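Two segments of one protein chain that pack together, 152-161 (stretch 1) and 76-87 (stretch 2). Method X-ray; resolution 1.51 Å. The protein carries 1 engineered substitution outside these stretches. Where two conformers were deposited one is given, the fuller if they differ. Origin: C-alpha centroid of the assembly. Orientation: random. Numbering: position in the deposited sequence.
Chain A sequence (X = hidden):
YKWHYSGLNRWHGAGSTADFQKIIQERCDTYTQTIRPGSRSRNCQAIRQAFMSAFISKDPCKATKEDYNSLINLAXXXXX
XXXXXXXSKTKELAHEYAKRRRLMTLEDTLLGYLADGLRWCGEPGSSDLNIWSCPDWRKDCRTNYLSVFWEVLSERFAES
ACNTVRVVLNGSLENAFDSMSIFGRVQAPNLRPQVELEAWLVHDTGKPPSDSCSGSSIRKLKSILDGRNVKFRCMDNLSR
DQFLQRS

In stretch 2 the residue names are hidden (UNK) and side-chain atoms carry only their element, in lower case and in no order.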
ATOM      1  N   VAL A 152     -10.317  19.354  12.164  1.00  4.27           N
ATOM      2  CA  VAL A 152      -9.769  18.323  13.023  1.00  4.15           C
ATOM      3  C   VAL A 152      -8.469  17.763  12.429  1.00  4.07           C
ATOM      4  O   VAL A 152      -7.527  17.444  13.167  1.00  4.53           O
ATOM      5  CB  VAL A 152     -10.795  17.207  13.349  1.00  4.90           C
ATOM      6  CG1 VAL A 152     -11.246  16.524  12.116  1.00  5.20           C
ATOM      7  CG2 VAL A 152     -10.189  16.222  14.381  1.00  5.77           C
ATOM      8  N   LEU A 153      -8.410  17.648  11.108  1.00  3.97           N
ATOM      9  CA  LEU A 153      -7.146  17.202  10.510  1.00  3.82           C
ATOM     10  C   LEU A 153      -6.039  18.186  10.857  1.00  3.62           C
ATOM     11  O   LEU A 153      -4.908  17.781  11.166  1.00  3.94           O
ATOM     12  CB  LEU A 153      -7.237  17.039   8.987  1.00  4.13           C
ATOM     13  CG  LEU A 153      -6.228  16.050   8.385  1.00  4.64           C
ATOM     14  CD1 LEU A 153      -6.529  14.591   8.813  1.00  4.72           C
ATOM     15  CD2 LEU A 153      -6.197  16.210   6.872  1.00  4.30           C
ATOM     16  N   SER A 154      -6.364  19.466  10.772  1.00  3.86           N
ATOM     17  CA  SER A 154      -5.373  20.537  11.092  1.00  3.98           C
ATOM     18  C   SER A 154      -4.883  20.439  12.527  1.00  4.22           C
ATOM     19  O   SER A 154      -3.685  20.600  12.816  1.00  4.19           O
ATOM     20  CB  SER A 154      -6.007  21.921  10.900  1.00  4.09           C
ATOM     21  OG  SER A 154      -6.153  22.218   9.535  1.00  4.74           O
ATOM     22  N   GLU A 155      -5.812  20.227  13.454  1.00  4.09           N
ATOM     23  CA  GLU A 155      -5.442  20.072  14.887  1.00  4.32           C
ATOM     24  C   GLU A 155      -4.497  18.925  15.096  1.00  4.22           C
ATOM     25  O   GLU A 155      -3.482  19.060  15.791  1.00  4.40           O
ATOM     26  CB  GLU A 155      -6.693  19.842  15.748  1.00  4.87           C
ATOM     27  CG  GLU A 155      -7.600  21.047  15.797  1.00  6.63           C
ATOM     28  CD  GLU A 155      -8.780  20.867  16.750  1.00  8.50           C
ATOM     29  OE1 GLU A 155      -9.123  19.717  17.073  1.00  9.10           O
ATOM     30  OE2 GLU A 155      -9.385  21.888  17.147  1.00 10.18           O
ATOM     31  N   ARG A 156      -4.808  17.773  14.497  1.00  4.03           N
ATOM     32  CA  ARG A 156      -3.998  16.589  14.744  1.00  4.11           C
ATOM     33  C   ARG A 156      -2.615  16.775  14.104  1.00  3.93           C
ATOM     34  O   ARG A 156      -1.593  16.422  14.692  1.00  4.30           O
ATOM     35  CB  ARG A 156      -4.703  15.340  14.253  1.00  4.19           C
ATOM     36  CG  ARG A 156      -6.007  15.049  15.019  1.00  5.63           C
ATOM     37  CD  ARG A 156      -5.701  14.570  16.444  1.00  7.34           C
ATOM     38  NE  ARG A 156      -5.006  13.285  16.421  1.00  8.20           N
ATOM     39  CZ  ARG A 156      -5.624  12.101  16.493  1.00  8.10           C
ATOM     40  NH1 ARG A 156      -6.946  12.058  16.594  1.00  9.11           N
ATOM     41  NH2 ARG A 156      -4.923  10.972  16.452  1.00  8.38           N
ATOM     42  N   PHE A 157      -2.584  17.412  12.924  1.00  3.72           N
ATOM     43  CA  PHE A 157      -1.335  17.710  12.192  1.00  3.78           C
ATOM     44  C   PHE A 157      -0.458  18.634  13.065  1.00  3.52           C
ATOM     45  O   PHE A 157       0.740  18.381  13.232  1.00  3.84           O
ATOM     46  CB  PHE A 157      -1.770  18.399  10.894  1.00  3.76           C
ATOM     47  CG  PHE A 157      -0.650  18.816   9.952  1.00  3.78           C
ATOM     48  CD1 PHE A 157       0.051  17.868   9.200  1.00  3.89           C
ATOM     49  CD2 PHE A 157      -0.435  20.172   9.684  1.00  3.97           C
ATOM     50  CE1 PHE A 157       1.028  18.279   8.255  1.00  4.30           C
ATOM     51  CE2 PHE A 157       0.537  20.583   8.751  1.00  4.03           C
ATOM     52  CZ  PHE A 157       1.268  19.639   8.049  1.00  4.29           C
ATOM     53  N   ALA A 158      -1.060  19.648  13.691  1.00  3.76           N
ATOM     54  CA  ALA A 158      -0.287  20.598  14.505  1.00  3.64           C
ATOM     55  C   ALA A 158       0.187  19.933  15.799  1.00  3.59           C
ATOM     56  O   ALA A 158       1.337  20.140  16.233  1.00  3.81           O
ATOM     57  CB  ALA A 158      -1.119  21.850  14.818  1.00  4.00           C
ATOM     58  N   GLU A 159      -0.695  19.151  16.413  1.00  3.77           N
ATOM     59  CA  GLU A 159      -0.353  18.507  17.679  1.00  4.14           C
ATOM     60  C   GLU A 159       0.789  17.507  17.563  1.00  4.27           C
ATOM     61  O   GLU A 159       1.507  17.263  18.551  1.00  4.41           O
ATOM     62  CB  GLU A 159      -1.560  17.814  18.283  1.00  4.61           C
ATOM     63  CG  GLU A 159      -2.594  18.761  18.784  1.00  5.78           C
ATOM     64  CD  GLU A 159      -3.950  18.066  19.071  1.00  7.73           C
ATOM     65  OE1 GLU A 159      -4.076  16.843  18.851  1.00  8.24           O
ATOM     66  OE2 GLU A 159      -4.881  18.780  19.494  1.00  9.26           O
ATOM     67  N   SER A 160       0.945  16.902  16.398  1.00  4.17           N
ATOM     68  CA  SER A 160       1.958  15.855  16.247  1.00  4.53           C
ATOM     69  C   SER A 160       3.286  16.378  15.684  1.00  4.46           C
ATOM     70  O   SER A 160       4.239  15.605  15.563  1.00  4.63           O
ATOM     71  CB  SER A 160       1.412  14.741  15.334  1.00  5.06           C
ATOM     72  OG  SER A 160       1.128  15.260  14.068  1.00  5.82           O
ATOM     73  N   ALA A 161       3.364  17.665  15.366  1.00  4.40           N
ATOM     74  CA  ALA A 161       4.592  18.255  14.802  1.00  4.44           C
ATOM     75  C   ALA A 161       5.790  18.031  15.705  1.00  4.75           C
ATOM     76  O   ALA A 161       5.663  18.017  16.944  1.00  5.14           O
ATOM     77  CB  ALA A 161       4.422  19.752  14.602  1.00  4.54           C
ATOM     78  N   UNK A  76      -3.433   8.687  10.570  1.00  4.66           N
ATOM     79  CA  UNK A  76      -3.228   9.991  11.207  1.00  4.73           C
ATOM     80  C   UNK A  76      -2.341  10.879  10.365  1.00  4.81           C
ATOM     81  O   UNK A  76      -1.433  10.368   9.706  1.00  4.88           O
ATOM     82  c   UNK A  76      -2.732   8.209  12.733  1.00  5.57           C
ATOM     83  c   UNK A  76      -2.495   9.659  12.512  1.00  5.22           C
ATOM     84  c   UNK A  76      -2.938   7.560  11.393  1.00  4.91           C
ATOM     85  N   UNK A  77      -2.590  12.197  10.378  1.00  4.53           N
ATOM     86  CA  UNK A  77      -1.796  13.123   9.535  1.00  4.71           C
ATOM     87  C   UNK A  77      -0.474  13.516  10.208  1.00  4.98           C
ATOM     88  O   UNK A  77      -0.213  14.697  10.482  1.00  5.26           O
ATOM     89  c   UNK A  77      -2.714  14.332   9.417  1.00  4.72           C
ATOM     90  c   UNK A  77      -3.441  14.338  10.742  1.00  5.09           C
ATOM     91  c   UNK A  77      -3.716  12.893  11.046  1.00  4.76           C
ATOM     92  N   UNK A  78       0.368  12.521  10.412  1.00  5.05           N
ATOM     93  CA  UNK A  78       1.628  12.653  11.140  0.50  5.28           C
ATOM     94  C   UNK A  78       2.747  12.752  10.101  1.00  5.65           C
ATOM     95  O   UNK A  78       2.773  11.937   9.172  1.00  6.38           O
ATOM     96  c   UNK A  78       3.094  11.456  12.825  0.50  5.11           C
ATOM     97  c   UNK A  78       1.829  11.386  12.007  0.50  5.37           C
ATOM     98  o   UNK A  78       0.710  11.234  12.892  0.50  5.50           O
ATOM     99  N   UNK A  79       3.654  13.708  10.266  1.00  5.20           N
ATOM    100  CA  UNK A  79       4.747  13.915   9.320  1.00  5.50           C
ATOM    101  C   UNK A  79       6.048  13.711  10.104  1.00  5.55           C
ATOM    102  O   UNK A  79       6.144  14.127  11.275  1.00  5.43           O
ATOM    103  c   UNK A  79       4.655  15.369   8.777  1.00  5.24           C
ATOM    104  c   UNK A  79       5.899  15.770   7.996  1.00  5.96           C
ATOM    105  c   UNK A  79       3.378  15.521   7.930  1.00  6.10           C
ATOM    106  N   UNK A  80       7.066  13.093   9.466  1.00  5.52           N
ATOM    107  CA  UNK A  80       8.339  12.915  10.167  1.00  5.41           C
ATOM    108  C   UNK A  80       8.924  14.215  10.702  1.00  5.30           C
ATOM    109  O   UNK A  80       8.747  15.290  10.114  1.00  5.19           O
ATOM    110  c   UNK A  80       7.061  12.446   8.142  1.00  5.52           C
ATOM    111  c   UNK A  80       9.269  12.334   9.091  1.00  5.63           C
ATOM    112  c   UNK A  80       8.344  11.621   8.156  1.00  5.82           C
ATOM    113  N   UNK A  81       9.650  14.111  11.810  1.00  5.49           N
ATOM    114  CA  UNK A  81      10.277  15.274  12.409  1.00  5.91           C
ATOM    115  C   UNK A  81      11.089  16.058  11.408  1.00  5.77           C
ATOM    116  O   UNK A  81      11.874  15.489  10.660  1.00  5.89           O
ATOM    117  c   UNK A  81      11.181  14.815  13.549  1.00  6.38           C
ATOM    118  s   UNK A  81      10.256  14.015  14.864  1.00  8.57           S
ATOM    119  N   UNK A  82      10.899  17.375  11.401  1.00  5.32           N
ATOM    120  CA  UNK A  82      11.701  18.241  10.555  1.00  5.46           C
ATOM    121  C   UNK A  82      11.204  18.373   9.121  1.00  5.62           C
ATOM    122  O   UNK A  82      11.771  19.143   8.332  1.00  6.25           O
ATOM    123  N   UNK A  83      10.151  17.646   8.764  1.00  4.87           N
ATOM    124  CA  UNK A  83       9.686  17.663   7.362  1.00  4.81           C
ATOM    125  C   UNK A  83       8.340  18.390   7.167  1.00  4.58           C
ATOM    126  O   UNK A  83       7.793  18.387   6.054  1.00  4.65           O
ATOM    127  c   UNK A  83      10.936  15.553   6.748  1.00  6.73           C
ATOM    128  o   UNK A  83       9.894  13.655   5.708  1.00  8.59           O
ATOM    129  n   UNK A  83      11.775  13.266   6.871  1.00  9.76           N
ATOM    130  c   UNK A  83      10.834  14.070   6.377  1.00  8.32           C
ATOM    131  c   UNK A  83       9.562  16.225   6.824  1.00  5.33           C
ATOM    132  N   UNK A  84       7.809  19.003   8.230  1.00  3.98           N
ATOM    133  CA  UNK A  84       6.444  19.503   8.164  1.00  3.93           C
ATOM    134  C   UNK A  84       6.373  20.974   7.752  1.00  3.84           C
ATOM    135  O   UNK A  84       7.144  21.814   8.275  1.00  4.20           O
ATOM    136  c   UNK A  84       4.277  19.528   9.570  1.00  4.36           C
ATOM    137  c   UNK A  84       3.667  18.857  10.795  1.00  4.57           C
ATOM    138  o   UNK A  84       4.275  17.967  11.403  1.00  5.39           O
ATOM    139  c   UNK A  84       5.784  19.344   9.542  1.00  3.88           C
ATOM    140  n   UNK A  84       2.471  19.283  11.156  1.00  5.12           N
ATOM    141  N   UNK A  85       5.442  21.270   6.829  1.00  3.31           N
ATOM    142  CA  UNK A  85       5.208  22.624   6.339  1.00  3.76           C
ATOM    143  C   UNK A  85       3.768  23.060   6.613  1.00  3.71           C
ATOM    144  O   UNK A  85       2.815  22.291   6.342  1.00  3.87           O
ATOM    145  c   UNK A  85       5.020  24.032   4.267  1.00  4.28           C
ATOM    146  c   UNK A  85       6.923  22.393   4.529  1.00  4.47           C
ATOM    147  c   UNK A  85       5.420  22.662   4.825  1.00  3.94           C
ATOM    148  N   UNK A  86       3.613  24.272   7.150  1.00  3.43           N
ATOM    149  CA  UNK A  86       2.317  24.936   7.317  1.00  3.54           C
ATOM    150  C   UNK A  86       2.279  26.083   6.329  1.00  3.78           C
ATOM    151  O   UNK A  86       3.326  26.537   5.840  1.00  3.76           O
ATOM    152  c   UNK A  86       3.335  22.913  11.240  1.00  4.69           C
ATOM    153  c   UNK A  86       2.211  25.520   8.726  1.00  3.57           C
ATOM    154  c   UNK A  86       0.941  24.065  10.327  1.00  3.66           C
ATOM    155  c   UNK A  86       2.173  24.483   9.792  1.00  3.55           C
ATOM    156  c   UNK A  86       2.112  22.499  11.791  1.00  4.59           C
ATOM    157  c   UNK A  86       3.356  23.899  10.255  1.00  4.40           C
ATOM    158  c   UNK A  86       0.913  23.064  11.342  1.00  4.52           C
ATOM    159  N   UNK A  87       1.077  26.533   5.992  1.00  3.57           N
ATOM    160  CA  UNK A  87       0.978  27.624   5.028  1.00  3.82           C
ATOM    161  C   UNK A  87      -0.344  28.340   5.228  1.00  3.88           C
ATOM    162  O   UNK A  87      -1.295  27.778   5.774  1.00  4.32           O
ATOM    163  c   UNK A  87      -3.060  27.640   1.565  1.00  5.68           C
ATOM    164  c   UNK A  87       0.000  26.114   3.206  1.00  4.36           C
ATOM    165  c   UNK A  87      -1.984  25.247   2.438  1.00  4.89           C
ATOM    166  c   UNK A  87      -3.774  26.433   1.433  1.00  6.04           C
ATOM    167  c   UNK A  87      -1.234  26.446   2.585  1.00  4.72           C
ATOM    168  n   UNK A  87      -1.229  24.208   2.935  1.00  4.38           N
ATOM    169  c   UNK A  87       1.115  27.088   3.585  1.00  4.12           C
ATOM    170  c   UNK A  87      -1.790  27.653   2.142  1.00  4.84           C
ATOM    171  c   UNK A  87      -3.246  25.230   1.837  1.00  5.65           C
ATOM    172  c   UNK A  87      -0.029  24.747   3.410  1.00  3.84           C
TER
HETATM  173  O   HOH W   1      -1.376  13.242  13.571  1.00  8.08           O
HETATM  174  O   HOH W   2       3.076  15.580  12.318  1.00  6.74           O
HETATM  175  O   HOH W   3       5.811  14.418  13.838  1.00 10.70           O

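Position 76 carries three side-chain carbons that close a ring onto the backbone N. Its CA-to-CB bond points sideways to stretch 1, and no atom comes within contact distance; the ring identifies Pro76. Position 77 repeats this pattern, three carbons returning to N, but here CA-to-CB points toward the helix. One ring carbon lies 3.6 Å from Leu153 CD1 and 3.9 Å from Arg156 CB, so the ring rests across successive turns. This is Pro77; its O approaches Phe157 CD1 at 3.4 Å, at the edge of the aromatic ring, and has no hydrogen-bonding partner.

At position 78 the beta carbon bears one oxygen and one carbon and points away from stretch 1, which makes it Thr78. Its OG1 reaches water 1 at 3.0 Å, and that water gives a weak hydrogen bond to Arg156 O at 3.4 Å. Position 79 has a beta carbon bearing two carbons, one of them 3.6 Å from Phe157 CE1: a short, branched, wholly apolar side chain, Val79.

Position 80 again has three carbons closed onto N, pointing away and touching nothing on stretch 1; it is Pro80. One carbon followed by sulfur marks position 81 as Cys81, which is bonded covalently to a group elsewhere in the structure. Position 82 has no side-chain atoms and is Gly82. Its phi/psi of 84°/-3° would jam a beta carbon against the carbonyl O of Cys81. Position 83 has three carbons, the third carrying one oxygen and one nitrogen; at this length the amide is that of Gln83, out of reach of the helix. Its N donates to Pro80 O at 3.1 Å, within the type II turn from Pro80 to Gln83.

Position 84 has the same atoms as Gln83 but points toward stretch 1. The nitrogen lies 2.8 Å from Phe157 O and the oxygen 3.4 Å from Ala161 CA, which fits the extended side chain of Gln84, with chi1 and chi2 both t. Position 85 has a beta carbon bearing two carbons and directed away: Val85. Its backbone O meets Phe157 CZ at 3.5 Å, at the ring edge. At position 86 one carbon leads to a six-carbon ring with no heteroatom, hence Phe86; CE1 comes within 3.6 Å of Phe157 CD2. Position 87 has fused five- and six-membered rings containing one nitrogen, the indole of Trp87, beyond contact range.

The contact centres on Phe157, whose ring is held among Pro77, Val79, Gln84, Val85 and Phe86. It meets the Phe86 ring obliquely, with centroids 5.0 Å apart and planes at 57°. Gln84 NE2 lies over one face and donates to Phe157 O (2.8 Å, 163°), tying the side chain to the backbone of the residue it covers. Water 2 extends the polar network: it accepts from Val79 N at 2.8 Å, donates to Gln84 OE1 at 2.8 Å and bonds Ser160 OG at 2.6 Å. Apolar packing around one aromatic residue is thus joined to a direct hydrogen bond from the Gln84 amide and a water bridge.

Stretch 2 (76-87) PPTVPCGQQVFW
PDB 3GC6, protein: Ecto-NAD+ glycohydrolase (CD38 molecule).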